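PDB 2XBT: cellulosomal scaffoldin from Bacteroides cellulosolvens, which probably binds cellulose through its family 3b carbohydrate-binding module, which is one part of a much longer secreted protein that scaffolds the cellulosome. Local coordinates for residues 3-8 and 153-159; 11-15 and 140-146; 20-26 and 124-130; 31-35 and 98-102; 61-67 and 111-117. All blocks are in the same frame, centred on the assembly; numbering follows the deposited sequence.

All five contacts belong to the antiparallel beta sandwich of one carbohydrate-binding module. Contact 2 is the buried one: the loop 140-146 covers strand 10-15 with apolar side chains and an asparagine set over a ring. Contact 1, farther out, binds the N-terminal arm to edge strand 153-156 largely through waters, and touches contact 2 through Tyr156. Contacts 3 and 4 use the two ends of strand 22-34, about 31 Å apart between centres; contact 3 is mostly backbone ladder, contact 4 a single hydrogen bond from an asparagine amide beside apolar packing. Contact 5, a full strand pair, has an inward, largely hydrophobic face and an outward face with a salt bridge.

Contact 1: 3-8 and 153-159; sequences PVQVNS and ALVYGTP
Gln5 of the N-terminal arm lies across the backbone of Leu154, Val155 and Tyr156. Its CB stands 4.1 Å from Leu154 O. With CG anti to the backbone N (chi1 -180°), the side chain runs on along the edge of strand 153-156, and CG passes 3.5 Å from Val155 O. The amide carbon CD stays beside that same carbonyl. At the tip the two branches differ. NE2 is near Val155 O, but the angle is too poor for a hydrogen bond. OE1 accepts from a water 2.9 Å away, and this water takes the N-H of Gly157, joining the glutamine to the loop that follows the strand.

One direct backbone bond holds the arm, Val6 N to Leu154 O at 2.9 Å, with Gln5 CA making a CA-H...O contact to the same oxygen. A second water accepts from Leu154 N and gives only a weak bond to Val4 O. A third accepts from Ser8 OG and donates to Val6 O. Packing on both sides of this bond is modest. Val6 CG2 meets Val155 CG1 at 3.8 Å, Val6 CG1 meets Ala153 CB, and Pro3 CD rests against Pro159 CG at 4.1 Å. Ser8 OG lies 3.7 Å from Val155 CB and is hydrogen-bonded to Leu10 N.

The arm thus lines an outermost strand of the five-stranded sheet ahead of strand 10-15. Val155 and Tyr156 both face Val148 of strand 147-150 in a classic beta bulge, while Leu154 packs on Tyr149 and Tyr156 reaches Leu12 of strand 10-15.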
# COMPACT_ATOMS: atom_id res chain seq x y z
N PRO A 3 -12.83 5.56 -8.84
CA PRO A 3 -13.70 4.90 -9.82
C PRO A 3 -14.63 3.87 -9.18
O PRO A 3 -14.88 3.89 -7.97
CB PRO A 3 -12.70 4.22 -10.75
CG PRO A 3 -11.56 5.17 -10.77
CD PRO A 3 -11.48 5.79 -9.39
N VAL A 4 -15.14 2.96 -10.01
CA VAL A 4 -15.99 1.88 -9.53
C VAL A 4 -15.15 0.74 -8.98
O VAL A 4 -14.19 0.30 -9.61
CB VAL A 4 -16.93 1.35 -10.64
CG1 VAL A 4 -17.84 2.44 -11.14
CG2 VAL A 4 -16.12 0.76 -11.80
N GLN A 5 -15.52 0.27 -7.80
CA GLN A 5 -14.84 -0.84 -7.16
C GLN A 5 -15.46 -2.16 -7.61
O GLN A 5 -16.62 -2.44 -7.31
CB GLN A 5 -14.96 -0.69 -5.64
CG GLN A 5 -14.30 -1.76 -4.81
CD GLN A 5 -14.15 -1.32 -3.37
OE1 GLN A 5 -13.66 -0.21 -3.10
NE2 GLN A 5 -14.57 -2.16 -2.44
N VAL A 6 -14.69 -2.97 -8.34
CA VAL A 6 -15.21 -4.26 -8.78
C VAL A 6 -15.26 -5.21 -7.59
O VAL A 6 -14.48 -5.08 -6.65
CB VAL A 6 -14.39 -4.86 -9.93
CG1 VAL A 6 -14.18 -3.81 -11.03
CG2 VAL A 6 -13.05 -5.36 -9.42
N ASN A 7 -16.20 -6.14 -7.63
CA ASN A 7 -16.33 -7.08 -6.55
C ASN A 7 -15.10 -7.96 -6.43
O ASN A 7 -14.44 -8.30 -7.42
CB ASN A 7 -17.59 -7.94 -6.72
CG ASN A 7 -18.86 -7.14 -6.49
OD1 ASN A 7 -18.82 -6.02 -5.99
ND2 ASN A 7 -20.00 -7.73 -6.84
N SER A 8 -14.78 -8.31 -5.19
CA SER A 8 -13.71 -9.24 -4.92
C SER A 8 -13.90 -9.57 -3.47
O SER A 8 -14.75 -8.98 -2.80
CB SER A 8 -12.35 -8.56 -5.14
OG SER A 8 -12.03 -7.72 -4.04
N ALA A 153 -7.87 -3.15 -12.04
CA ALA A 153 -9.20 -2.78 -11.60
C ALA A 153 -9.24 -2.54 -10.09
O ALA A 153 -8.78 -3.37 -9.31
CB ALA A 153 -10.21 -3.84 -11.98
N LEU A 154 -9.81 -1.41 -9.69
CA LEU A 154 -9.95 -1.08 -8.27
C LEU A 154 -10.75 -2.10 -7.47
O LEU A 154 -11.92 -2.35 -7.75
CB LEU A 154 -10.59 0.30 -8.13
CG LEU A 154 -10.74 0.86 -6.71
CD1 LEU A 154 -9.37 0.99 -6.05
CD2 LEU A 154 -11.46 2.20 -6.76
N VAL A 155 -10.13 -2.68 -6.45
CA VAL A 155 -10.81 -3.64 -5.59
C VAL A 155 -10.95 -3.15 -4.15
O VAL A 155 -11.74 -3.70 -3.38
CB VAL A 155 -10.10 -5.03 -5.59
CG1 VAL A 155 -10.22 -5.71 -6.96
CG2 VAL A 155 -8.64 -4.89 -5.18
N TYR A 156 -10.19 -2.13 -3.76
CA TYR A 156 -10.26 -1.64 -2.38
C TYR A 156 -9.76 -0.21 -2.30
O TYR A 156 -8.80 0.16 -2.97
CB TYR A 156 -9.45 -2.51 -1.41
CG TYR A 156 -9.45 -1.98 0.01
CD1 TYR A 156 -10.33 -2.49 0.95
CD2 TYR A 156 -8.57 -0.98 0.42
CE1 TYR A 156 -10.35 -2.02 2.25
CE2 TYR A 156 -8.59 -0.48 1.72
CZ TYR A 156 -9.49 -1.01 2.63
OH TYR A 156 -9.53 -0.56 3.94
N GLY A 157 -10.42 0.59 -1.47
CA GLY A 157 -9.92 1.92 -1.15
C GLY A 157 -10.47 2.98 -2.08
O GLY A 157 -11.18 2.68 -3.03
N THR A 158 -10.10 4.23 -1.79
CA THR A 158 -10.60 5.40 -2.49
C THR A 158 -9.46 6.26 -2.99
O THR A 158 -8.87 7.02 -2.23
CB THR A 158 -11.42 6.28 -1.52
OG1 THR A 158 -12.40 5.48 -0.86
CG2 THR A 158 -12.08 7.45 -2.25
N PRO A 159 -9.12 6.13 -4.28
CA PRO A 159 -8.11 6.94 -4.96
C PRO A 159 -8.53 8.41 -4.86
O PRO A 159 -9.72 8.69 -4.75
CB PRO A 159 -8.22 6.48 -6.42
CG PRO A 159 -8.83 5.15 -6.36
CD PRO A 159 -9.77 5.18 -5.21
O HOH W 1 -11.53 0.11 -11.62
O HOH W 2 -13.00 -0.08 -0.24
O HOH W 3 -13.52 -5.35 -4.11

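Contact 2: 11-15 and 140-146; sequences KLLFS and FGENKLV
Phe14 and Gly141 form an antiparallel hydrogen-bonded pair, a single bridge that brings the loop 140-146 onto strand 10-15. Phe14 N gives to Gly141 O at 2.8 Å, and Gly141 N gives back to Phe14 O at 2.9 Å with a nearly straight N-H (170°). CA-H...O contacts from Leu13 and Phe140 flank the pair. A water continues the link, donating to Leu12 O and accepting from Asn143 N.

The amide-ring meeting is the distinctive feature. Both residues extend CG away from the backbone N (chi1 -178° for Phe14), and the Phe14 and Asn143 side chains lie alongside, pointing the same way, their CB atoms 3.5 Å apart. Asn143 ND2 sits over the centre of the Phe14 ring, 3.4 Å above its plane, with the amide standing almost upright on the ring (84°). The asparagine is held in this pose by both ends: ND2 bonds to Ser132 O, and OD1 takes Leu145 N in an Asx turn. At the other ring, Ser15 OG stands over one face of Phe140, toward the rim.

Apolar packing completes the interface. Leu12 CD2 meets Val146 CG1 at 3.6 Å, the side chains crossing at about a right angle, and Val146 CG2 lies 4.1 Å from Phe14 CE1. Farther along, Phe140 packs CB to CB with Leu13.

Strand 10-15 pairs with strand 22-34, where Met30 touches both Leu12 and Phe14. Tyr49 of strand 45-51 meets Phe14 and Val146, so the loop closes against the interior between the two sheets.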
# COMPACT_ATOMS: atom_id res chain seq x y z
N LYS A 11 -9.43 -7.54 1.03
CA LYS A 11 -9.52 -6.49 2.04
C LYS A 11 -8.14 -6.08 2.50
O LYS A 11 -7.26 -6.92 2.67
CB LYS A 11 -10.35 -7.01 3.21
CG LYS A 11 -10.33 -6.19 4.46
CD LYS A 11 -11.30 -6.78 5.48
CE LYS A 11 -11.09 -6.21 6.87
NZ LYS A 11 -12.03 -6.79 7.88
N LEU A 12 -7.93 -4.77 2.70
CA LEU A 12 -6.62 -4.28 3.12
C LEU A 12 -6.68 -3.78 4.55
O LEU A 12 -7.55 -2.98 4.89
CB LEU A 12 -6.15 -3.14 2.21
CG LEU A 12 -4.73 -2.62 2.42
CD1 LEU A 12 -3.73 -3.70 2.10
CD2 LEU A 12 -4.46 -1.38 1.57
N LEU A 13 -5.75 -4.26 5.37
CA LEU A 13 -5.52 -3.71 6.70
C LEU A 13 -4.24 -2.89 6.63
O LEU A 13 -3.33 -3.22 5.87
CB LEU A 13 -5.41 -4.82 7.74
CG LEU A 13 -6.65 -5.71 7.91
CD1 LEU A 13 -6.35 -6.89 8.84
CD2 LEU A 13 -7.83 -4.91 8.44
N PHE A 14 -4.17 -1.81 7.40
CA PHE A 14 -3.05 -0.90 7.28
C PHE A 14 -2.59 -0.47 8.67
O PHE A 14 -3.40 -0.27 9.57
CB PHE A 14 -3.47 0.35 6.48
CG PHE A 14 -2.36 1.33 6.26
CD1 PHE A 14 -1.58 1.27 5.12
CD2 PHE A 14 -2.09 2.32 7.20
CE1 PHE A 14 -0.56 2.17 4.91
CE2 PHE A 14 -1.07 3.22 7.01
CZ PHE A 14 -0.29 3.14 5.87
N SER A 15 -1.28 -0.33 8.83
CA SER A 15 -0.73 0.38 9.98
C SER A 15 0.56 1.06 9.60
O SER A 15 1.16 0.73 8.58
CB SER A 15 -0.49 -0.55 11.16
OG SER A 15 0.80 -1.12 11.09
N PHE A 140 -3.14 -2.64 13.14
CA PHE A 140 -3.78 -2.79 11.83
C PHE A 140 -5.24 -2.38 11.88
O PHE A 140 -6.03 -2.93 12.66
CB PHE A 140 -3.69 -4.23 11.30
CG PHE A 140 -2.33 -4.61 10.80
CD1 PHE A 140 -1.83 -4.04 9.64
CD2 PHE A 140 -1.57 -5.54 11.48
CE1 PHE A 140 -0.58 -4.39 9.18
CE2 PHE A 140 -0.31 -5.89 11.02
CZ PHE A 140 0.18 -5.33 9.87
N GLY A 141 -5.59 -1.41 11.04
CA GLY A 141 -6.95 -0.93 10.97
C GLY A 141 -7.29 -0.64 9.53
O GLY A 141 -6.48 -0.91 8.64
N GLU A 142 -8.48 -0.10 9.31
CA GLU A 142 -8.91 0.30 7.98
C GLU A 142 -8.26 1.63 7.59
O GLU A 142 -8.41 2.62 8.29
CB GLU A 142 -10.43 0.43 7.98
CG GLU A 142 -11.04 0.96 6.69
CD GLU A 142 -12.56 1.08 6.79
OE1 GLU A 142 -13.04 2.06 7.40
OE2 GLU A 142 -13.27 0.19 6.27
N ASN A 143 -7.50 1.63 6.50
CA ASN A 143 -7.08 2.88 5.86
C ASN A 143 -7.59 2.86 4.44
O ASN A 143 -6.93 2.34 3.55
CB ASN A 143 -5.57 3.05 5.88
CG ASN A 143 -5.12 4.36 5.21
OD1 ASN A 143 -5.95 5.17 4.76
ND2 ASN A 143 -3.81 4.57 5.15
N LYS A 144 -8.78 3.43 4.23
CA LYS A 144 -9.43 3.47 2.92
C LYS A 144 -8.79 4.42 1.92
O LYS A 144 -9.19 4.47 0.76
CB LYS A 144 -10.91 3.83 3.07
CG LYS A 144 -11.74 2.81 3.83
CD LYS A 144 -11.92 1.53 3.02
CE LYS A 144 -13.38 1.09 3.01
NZ LYS A 144 -13.55 -0.27 2.41
N LEU A 145 -7.77 5.16 2.35
CA LEU A 145 -7.12 6.13 1.47
C LEU A 145 -5.94 5.50 0.70
O LEU A 145 -5.24 6.19 -0.05
CB LEU A 145 -6.64 7.35 2.29
CG LEU A 145 -7.71 8.05 3.14
CD1 LEU A 145 -7.05 9.05 4.08
CD2 LEU A 145 -8.72 8.75 2.25
N VAL A 146 -5.75 4.20 0.88
CA VAL A 146 -4.76 3.46 0.09
C VAL A 146 -5.56 2.58 -0.86
O VAL A 146 -6.53 1.95 -0.44
CB VAL A 146 -3.90 2.54 0.97
CG1 VAL A 146 -3.03 1.63 0.11
CG2 VAL A 146 -3.02 3.39 1.91
O HOH W 4 -6.63 -0.42 4.62

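Contact 3: 20-26 and 124-130; sequences AASSNQI and NVDQSND
Backbone bonds lead the contact between Ala21, Ser23, Val125 and Gln127. Ser23 and Val125 form an antiparallel hydrogen-bonded pair, Val125 N to Ser23 O at 2.9 Å and Ser23 N to Val125 O at 3.2 Å. Next to it Gln127 N gives a nearly straight bond to Ala21 O (2.8 Å, 169°).

The Gln127 side chain doubles that grip. Its CG lies anti to the carbonyl carbon (chi1 -47°), and the extended chain carries NE2 to Ala20 O at 2.9 Å, the acceptor lying close to the amide plane. The other amide branch turns inward: OE1 lies 3.6 Å from Ile26 CG2. Asp126 OD1 receives both OG and N of Ser128, in an Asx turn that shapes the loop beyond the strand.

Packing is limited in extent. Val125 CG2 comes within 3.0 Å of Ser23 O and lies 3.9 Å from Ser23 CB. With an alanine in place of Gln127, Ala20 O would probably lose its side-chain amide donor and a gap would open beside Ile26.

The contact is therefore mainly a polar backbone ladder, in which a buried glutamine ties the loop at Ala20 to the chain just after strand 125-126 and presents its oxygen to an apolar neighbour.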
# COMPACT_ATOMS: atom_id res chain seq x y z
N ALA A 20 3.67 9.67 13.39
CA ALA A 20 3.02 10.98 13.47
C ALA A 20 3.11 11.71 12.13
O ALA A 20 3.86 11.31 11.24
CB ALA A 20 3.67 11.82 14.56
N ALA A 21 2.37 12.80 12.00
CA ALA A 21 2.44 13.59 10.77
C ALA A 21 3.88 13.97 10.45
O ALA A 21 4.29 13.94 9.30
CB ALA A 21 1.58 14.83 10.91
N SER A 22 4.64 14.35 11.47
CA SER A 22 6.05 14.65 11.27
C SER A 22 6.86 13.38 11.54
O SER A 22 6.85 12.86 12.65
CB SER A 22 6.47 15.77 12.23
OG SER A 22 7.62 16.43 11.75
N SER A 23 7.57 12.89 10.52
CA SER A 23 8.24 11.60 10.62
C SER A 23 9.52 11.61 9.79
O SER A 23 9.62 12.36 8.83
CB SER A 23 7.30 10.50 10.11
OG SER A 23 7.80 9.19 10.36
N ASN A 24 10.48 10.77 10.14
CA ASN A 24 11.70 10.64 9.35
C ASN A 24 11.50 9.89 8.03
O ASN A 24 12.28 10.02 7.09
CB ASN A 24 12.83 10.00 10.16
CG ASN A 24 12.56 8.54 10.53
OD1 ASN A 24 11.42 8.14 10.80
ND2 ASN A 24 13.62 7.74 10.55
N GLN A 25 10.43 9.10 7.96
CA GLN A 25 10.13 8.34 6.74
C GLN A 25 8.67 7.93 6.75
O GLN A 25 8.01 8.01 7.78
CB GLN A 25 11.02 7.10 6.67
CG GLN A 25 10.99 6.24 7.92
CD GLN A 25 12.19 5.28 8.01
OE1 GLN A 25 12.82 4.94 7.01
NE2 GLN A 25 12.51 4.87 9.23
N ILE A 26 8.15 7.51 5.60
CA ILE A 26 6.79 7.01 5.55
C ILE A 26 6.80 5.53 5.89
O ILE A 26 7.56 4.77 5.30
CB ILE A 26 6.18 7.17 4.14
CG1 ILE A 26 6.28 8.62 3.66
CG2 ILE A 26 4.75 6.70 4.14
CD1 ILE A 26 5.72 8.84 2.25
N ASN A 124 13.22 15.04 6.61
CA ASN A 124 12.01 14.40 7.09
C ASN A 124 10.84 14.66 6.18
O ASN A 124 10.91 15.47 5.26
CB ASN A 124 11.69 14.87 8.51
CG ASN A 124 12.83 14.63 9.46
OD1 ASN A 124 13.37 13.53 9.52
ND2 ASN A 124 13.23 15.66 10.20
N VAL A 125 9.75 13.96 6.46
CA VAL A 125 8.55 14.05 5.67
C VAL A 125 7.45 14.69 6.49
O VAL A 125 7.31 14.41 7.68
CB VAL A 125 8.11 12.64 5.23
CG1 VAL A 125 9.17 12.01 4.34
CG2 VAL A 125 7.84 11.76 6.45
N ASP A 126 6.68 15.56 5.86
CA ASP A 126 5.46 16.07 6.47
C ASP A 126 4.28 15.33 5.85
O ASP A 126 3.85 15.63 4.74
CB ASP A 126 5.31 17.57 6.23
CG ASP A 126 3.94 18.10 6.65
OD1 ASP A 126 3.32 17.51 7.55
OD2 ASP A 126 3.49 19.10 6.06
N GLN A 127 3.76 14.35 6.58
CA GLN A 127 2.74 13.48 6.03
C GLN A 127 1.37 14.11 6.15
O GLN A 127 0.39 13.57 5.64
CB GLN A 127 2.78 12.15 6.75
CG GLN A 127 4.18 11.60 6.90
CD GLN A 127 4.17 10.17 7.39
OE1 GLN A 127 4.08 9.25 6.59
NE2 GLN A 127 4.25 9.98 8.69
N SER A 128 1.28 15.25 6.83
CA SER A 128 -0.01 15.91 7.00
C SER A 128 -0.54 16.29 5.63
O SER A 128 -1.74 16.44 5.45
CB SER A 128 0.07 17.15 7.90
OG SER A 128 0.76 18.20 7.26
N ASN A 129 0.37 16.44 4.68
CA ASN A 129 -0.00 16.75 3.30
C ASN A 129 -0.11 15.55 2.36
O ASN A 129 -0.23 15.72 1.15
CB ASN A 129 0.98 17.74 2.68
CG ASN A 129 0.67 19.15 3.06
OD1 ASN A 129 -0.48 19.59 2.94
ND2 ASN A 129 1.68 19.87 3.55
N ASP A 130 -0.05 14.34 2.90
CA ASP A 130 -0.14 13.17 2.04
C ASP A 130 -1.53 12.57 2.14
O ASP A 130 -1.98 12.20 3.22
CB ASP A 130 0.90 12.12 2.43
CG ASP A 130 2.31 12.58 2.19
OD1 ASP A 130 2.53 13.45 1.32
OD2 ASP A 130 3.21 12.05 2.86

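Contact 4: 31-35 and 98-102; sequences KLQNT and LGAAG
Asn34 meets Gly99 through its amide, and Leu32 meets Leu98 through apolar carbons. A chi1 of 170° swings the Asn34 amide out opposite the backbone N, toward the loop 98-102, and its ND2 donates to Gly99 O at 2.9 Å. The approach is bent: the N-H...O angle is 136°, and the donor stands 49° above the carbonyl plane rather than on a lone pair. ND2 also bonds to Ser38 O, and OD1 accepts from Gly36 N, so three bonds fix the rotation of the amide.

Beside the amide, Leu98 CD1 meets the strand. That methyl lies 4.1 Å from Leu32 CG, the two leucines meeting at a slant, and also 4.1 Å from Asn34 CB. Leu32 O is 4.0 Å from the same carbon. On the outer side the methyl of Ala101 turns inward, its CB 3.5 Å from Asn34 O and 3.8 Å from Thr35 O.

Leu10 of strand 10-15 touches both leucines, and Tyr40 of strand 40-41 touches Asn34 and Leu98. Chemically, one buried asparagine supplies the direct polar link and satisfies a loop carbonyl, while the leucine methyl beside it gives the contact its hydrophobic share.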
# COMPACT_ATOMS: atom_id res chain seq x y z
N LYS A 31 -1.63 -5.67 5.39
CA LYS A 31 -2.04 -7.05 5.26
C LYS A 31 -3.16 -7.07 4.27
O LYS A 31 -4.21 -6.47 4.49
CB LYS A 31 -2.60 -7.58 6.58
CG LYS A 31 -1.62 -8.27 7.47
CD LYS A 31 -2.38 -9.14 8.47
CE LYS A 31 -1.49 -9.67 9.58
NZ LYS A 31 -2.27 -10.53 10.53
N LEU A 32 -2.96 -7.78 3.17
CA LEU A 32 -4.00 -7.95 2.19
C LEU A 32 -4.62 -9.32 2.43
O LEU A 32 -3.91 -10.32 2.39
CB LEU A 32 -3.43 -7.81 0.78
CG LEU A 32 -4.36 -8.07 -0.41
CD1 LEU A 32 -5.59 -7.15 -0.42
CD2 LEU A 32 -3.58 -7.95 -1.72
N GLN A 33 -5.92 -9.35 2.70
CA GLN A 33 -6.62 -10.59 3.03
C GLN A 33 -7.59 -11.01 1.93
O GLN A 33 -8.19 -10.17 1.25
CB GLN A 33 -7.40 -10.46 4.33
CG GLN A 33 -6.55 -10.35 5.57
CD GLN A 33 -7.38 -10.16 6.83
OE1 GLN A 33 -8.48 -9.58 6.79
NE2 GLN A 33 -6.87 -10.63 7.96
N ASN A 34 -7.76 -12.31 1.77
CA ASN A 34 -8.80 -12.83 0.90
C ASN A 34 -9.82 -13.48 1.82
O ASN A 34 -9.49 -14.41 2.55
CB ASN A 34 -8.21 -13.84 -0.09
CG ASN A 34 -9.26 -14.61 -0.87
OD1 ASN A 34 -10.41 -14.21 -0.96
ND2 ASN A 34 -8.85 -15.73 -1.46
N THR A 35 -11.04 -12.96 1.83
CA THR A 35 -12.06 -13.43 2.77
C THR A 35 -12.97 -14.50 2.17
O THR A 35 -13.85 -15.03 2.86
CB THR A 35 -12.99 -12.29 3.16
OG1 THR A 35 -13.66 -11.82 1.97
CG2 THR A 35 -12.21 -11.15 3.79
N LEU A 98 -2.58 -15.74 -3.25
CA LEU A 98 -3.47 -15.66 -2.12
C LEU A 98 -4.48 -16.79 -2.25
O LEU A 98 -5.30 -16.79 -3.17
CB LEU A 98 -4.22 -14.33 -2.11
CG LEU A 98 -3.58 -13.20 -1.34
CD1 LEU A 98 -4.65 -12.15 -1.05
CD2 LEU A 98 -2.94 -13.70 -0.04
N GLY A 99 -4.40 -17.76 -1.35
CA GLY A 99 -5.28 -18.91 -1.38
C GLY A 99 -6.66 -18.59 -0.83
O GLY A 99 -6.91 -17.49 -0.33
N ALA A 100 -7.56 -19.57 -0.93
CA ALA A 100 -8.89 -19.42 -0.35
C ALA A 100 -8.83 -19.34 1.16
O ALA A 100 -8.04 -20.03 1.80
CB ALA A 100 -9.75 -20.59 -0.76
N ALA A 101 -9.70 -18.52 1.74
CA ALA A 101 -9.84 -18.44 3.18
C ALA A 101 -10.11 -19.83 3.75
O ALA A 101 -10.97 -20.56 3.26
CB ALA A 101 -10.97 -17.47 3.55
N GLY A 102 -9.34 -20.21 4.77
CA GLY A 102 -9.50 -21.48 5.44
C GLY A 102 -8.74 -22.64 4.82
O GLY A 102 -8.74 -23.74 5.36

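Contact 5: 61-67 and 111-117; sequences YYSDYVS and VTIQGRV
Tyr61 packs tightly against Val117 and Gly115 on the inner face. Val117 CG2 meets the edge of the ring at Tyr61 CD1 (3.6 Å), and Tyr61 OH sits 3.5 Å from Gly115 CA, where a side chain would collide. The face loosens at exposed Ser63, whose OG a water joins to Tyr61 OH and Gln114 O.

The strands run antiparallel through the hydrogen-bonded pairs Tyr62-Arg116 and Tyr65-Gln114, and Ser67 OG accepts from Thr112 N at 2.8 Å.

The outer face is more open to solvent and more polar, with one salt bridge. Asp64 and Tyr65 both face Gln114 in a classic beta bulge, Gln114 O accepting both N-H groups. Arg116 grips Asp64 side-on: NE to OD2 and NH2 to OD1, each 2.7 Å and on a syn lone pair, the two groups nearly coplanar (7°). Tyr62 CB lies over one guanidinium face, offset toward its rim. A leucine in place of Arg116 would probably leave the Asp64 carboxylate without its mate and free to turn.

The pair recalls the Asp-Arg pair of the cellulose-binding strip in family 3 relatives. Strand 110-119 lies between strands 59-66 and 22-34, Arg116 NH1 reaching Gln25; Tyr61 and Val117 pack on Phe75 of strand 71-82.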
# COMPACT_ATOMS: atom_id res chain seq x y z
N TYR A 61 12.28 3.37 -1.85
CA TYR A 61 11.40 2.42 -1.19
C TYR A 61 12.22 1.28 -0.61
O TYR A 61 13.05 0.69 -1.31
CB TYR A 61 10.36 1.87 -2.16
CG TYR A 61 9.42 0.87 -1.53
CD1 TYR A 61 8.33 1.29 -0.78
CD2 TYR A 61 9.63 -0.51 -1.67
CE1 TYR A 61 7.46 0.37 -0.19
CE2 TYR A 61 8.76 -1.43 -1.09
CZ TYR A 61 7.68 -0.99 -0.36
OH TYR A 61 6.82 -1.89 0.22
N TYR A 62 11.98 0.99 0.66
CA TYR A 62 12.67 -0.09 1.37
C TYR A 62 11.70 -1.23 1.66
O TYR A 62 10.74 -1.07 2.42
CB TYR A 62 13.26 0.44 2.68
CG TYR A 62 14.37 1.44 2.44
CD1 TYR A 62 15.65 1.02 2.11
CD2 TYR A 62 14.13 2.81 2.53
CE1 TYR A 62 16.67 1.93 1.87
CE2 TYR A 62 15.14 3.73 2.31
CZ TYR A 62 16.41 3.29 1.98
OH TYR A 62 17.40 4.21 1.75
N SER A 63 11.95 -2.38 1.05
CA SER A 63 11.12 -3.55 1.31
C SER A 63 11.66 -4.35 2.49
O SER A 63 12.59 -5.14 2.34
CB SER A 63 11.00 -4.42 0.05
OG SER A 63 10.01 -5.42 0.21
N ASP A 64 11.07 -4.14 3.66
CA ASP A 64 11.54 -4.76 4.89
C ASP A 64 11.07 -6.20 5.01
O ASP A 64 11.84 -7.09 5.37
CB ASP A 64 11.05 -3.99 6.11
CG ASP A 64 11.64 -2.58 6.21
OD1 ASP A 64 12.78 -2.35 5.73
OD2 ASP A 64 10.96 -1.70 6.77
N TYR A 65 9.78 -6.42 4.75
CA TYR A 65 9.21 -7.75 4.90
C TYR A 65 8.03 -7.98 3.96
O TYR A 65 7.12 -7.15 3.87
CB TYR A 65 8.78 -7.99 6.35
CG TYR A 65 8.13 -9.34 6.55
CD1 TYR A 65 8.85 -10.51 6.36
CD2 TYR A 65 6.80 -9.45 6.94
CE1 TYR A 65 8.27 -11.75 6.54
CE2 TYR A 65 6.20 -10.70 7.14
CZ TYR A 65 6.95 -11.84 6.93
OH TYR A 65 6.40 -13.09 7.11
N VAL A 66 8.05 -9.10 3.25
CA VAL A 66 6.91 -9.50 2.44
C VAL A 66 6.71 -10.99 2.67
O VAL A 66 7.60 -11.79 2.36
CB VAL A 66 7.16 -9.24 0.95
CG1 VAL A 66 5.92 -9.60 0.15
CG2 VAL A 66 7.57 -7.79 0.72
N SER A 67 5.57 -11.35 3.24
CA SER A 67 5.36 -12.72 3.71
C SER A 67 5.23 -13.75 2.58
O SER A 67 5.47 -14.94 2.80
CB SER A 67 4.16 -12.80 4.65
OG SER A 67 2.95 -12.59 3.95
N VAL A 111 -1.40 -11.83 2.88
CA VAL A 111 -0.00 -11.52 2.69
C VAL A 111 0.31 -10.24 3.46
O VAL A 111 -0.47 -9.29 3.45
CB VAL A 111 0.35 -11.37 1.21
CG1 VAL A 111 -0.51 -10.27 0.56
CG2 VAL A 111 1.83 -11.07 1.05
N THR A 112 1.44 -10.25 4.15
CA THR A 112 1.91 -9.08 4.88
C THR A 112 2.99 -8.35 4.09
O THR A 112 3.94 -8.97 3.62
CB THR A 112 2.45 -9.48 6.25
OG1 THR A 112 1.38 -10.03 7.04
CG2 THR A 112 3.03 -8.27 6.97
N ILE A 113 2.84 -7.04 3.94
CA ILE A 113 3.82 -6.23 3.22
C ILE A 113 4.25 -5.09 4.14
O ILE A 113 3.41 -4.32 4.61
CB ILE A 113 3.19 -5.65 1.95
CG1 ILE A 113 2.63 -6.78 1.08
CG2 ILE A 113 4.18 -4.79 1.17
CD1 ILE A 113 1.57 -6.34 0.09
N GLN A 114 5.55 -5.00 4.41
CA GLN A 114 6.08 -3.94 5.26
C GLN A 114 7.13 -3.18 4.48
O GLN A 114 8.12 -3.74 4.05
CB GLN A 114 6.67 -4.50 6.55
CG GLN A 114 5.69 -5.32 7.35
CD GLN A 114 6.26 -5.86 8.64
OE1 GLN A 114 7.41 -5.61 8.99
NE2 GLN A 114 5.45 -6.61 9.38
N GLY A 115 6.90 -1.88 4.30
CA GLY A 115 7.80 -1.08 3.50
C GLY A 115 7.97 0.29 4.12
O GLY A 115 7.16 0.71 4.95
N ARG A 116 9.02 0.98 3.71
CA ARG A 116 9.24 2.34 4.16
C ARG A 116 9.64 3.17 2.97
O ARG A 116 10.27 2.67 2.04
CB ARG A 116 10.35 2.39 5.20
CG ARG A 116 9.94 1.90 6.57
CD ARG A 116 11.16 1.75 7.45
NE ARG A 116 12.09 0.75 6.91
CZ ARG A 116 13.34 1.01 6.56
NH1 ARG A 116 13.84 2.23 6.69
NH2 ARG A 116 14.10 0.03 6.09
N VAL A 117 9.29 4.45 3.01
CA VAL A 117 9.77 5.39 2.01
C VAL A 117 10.51 6.54 2.69
O VAL A 117 10.01 7.16 3.65
CB VAL A 117 8.65 5.90 1.13
CG1 VAL A 117 9.16 6.99 0.20
CG2 VAL A 117 8.06 4.75 0.32
O HOH W 5 7.68 -4.37 1.08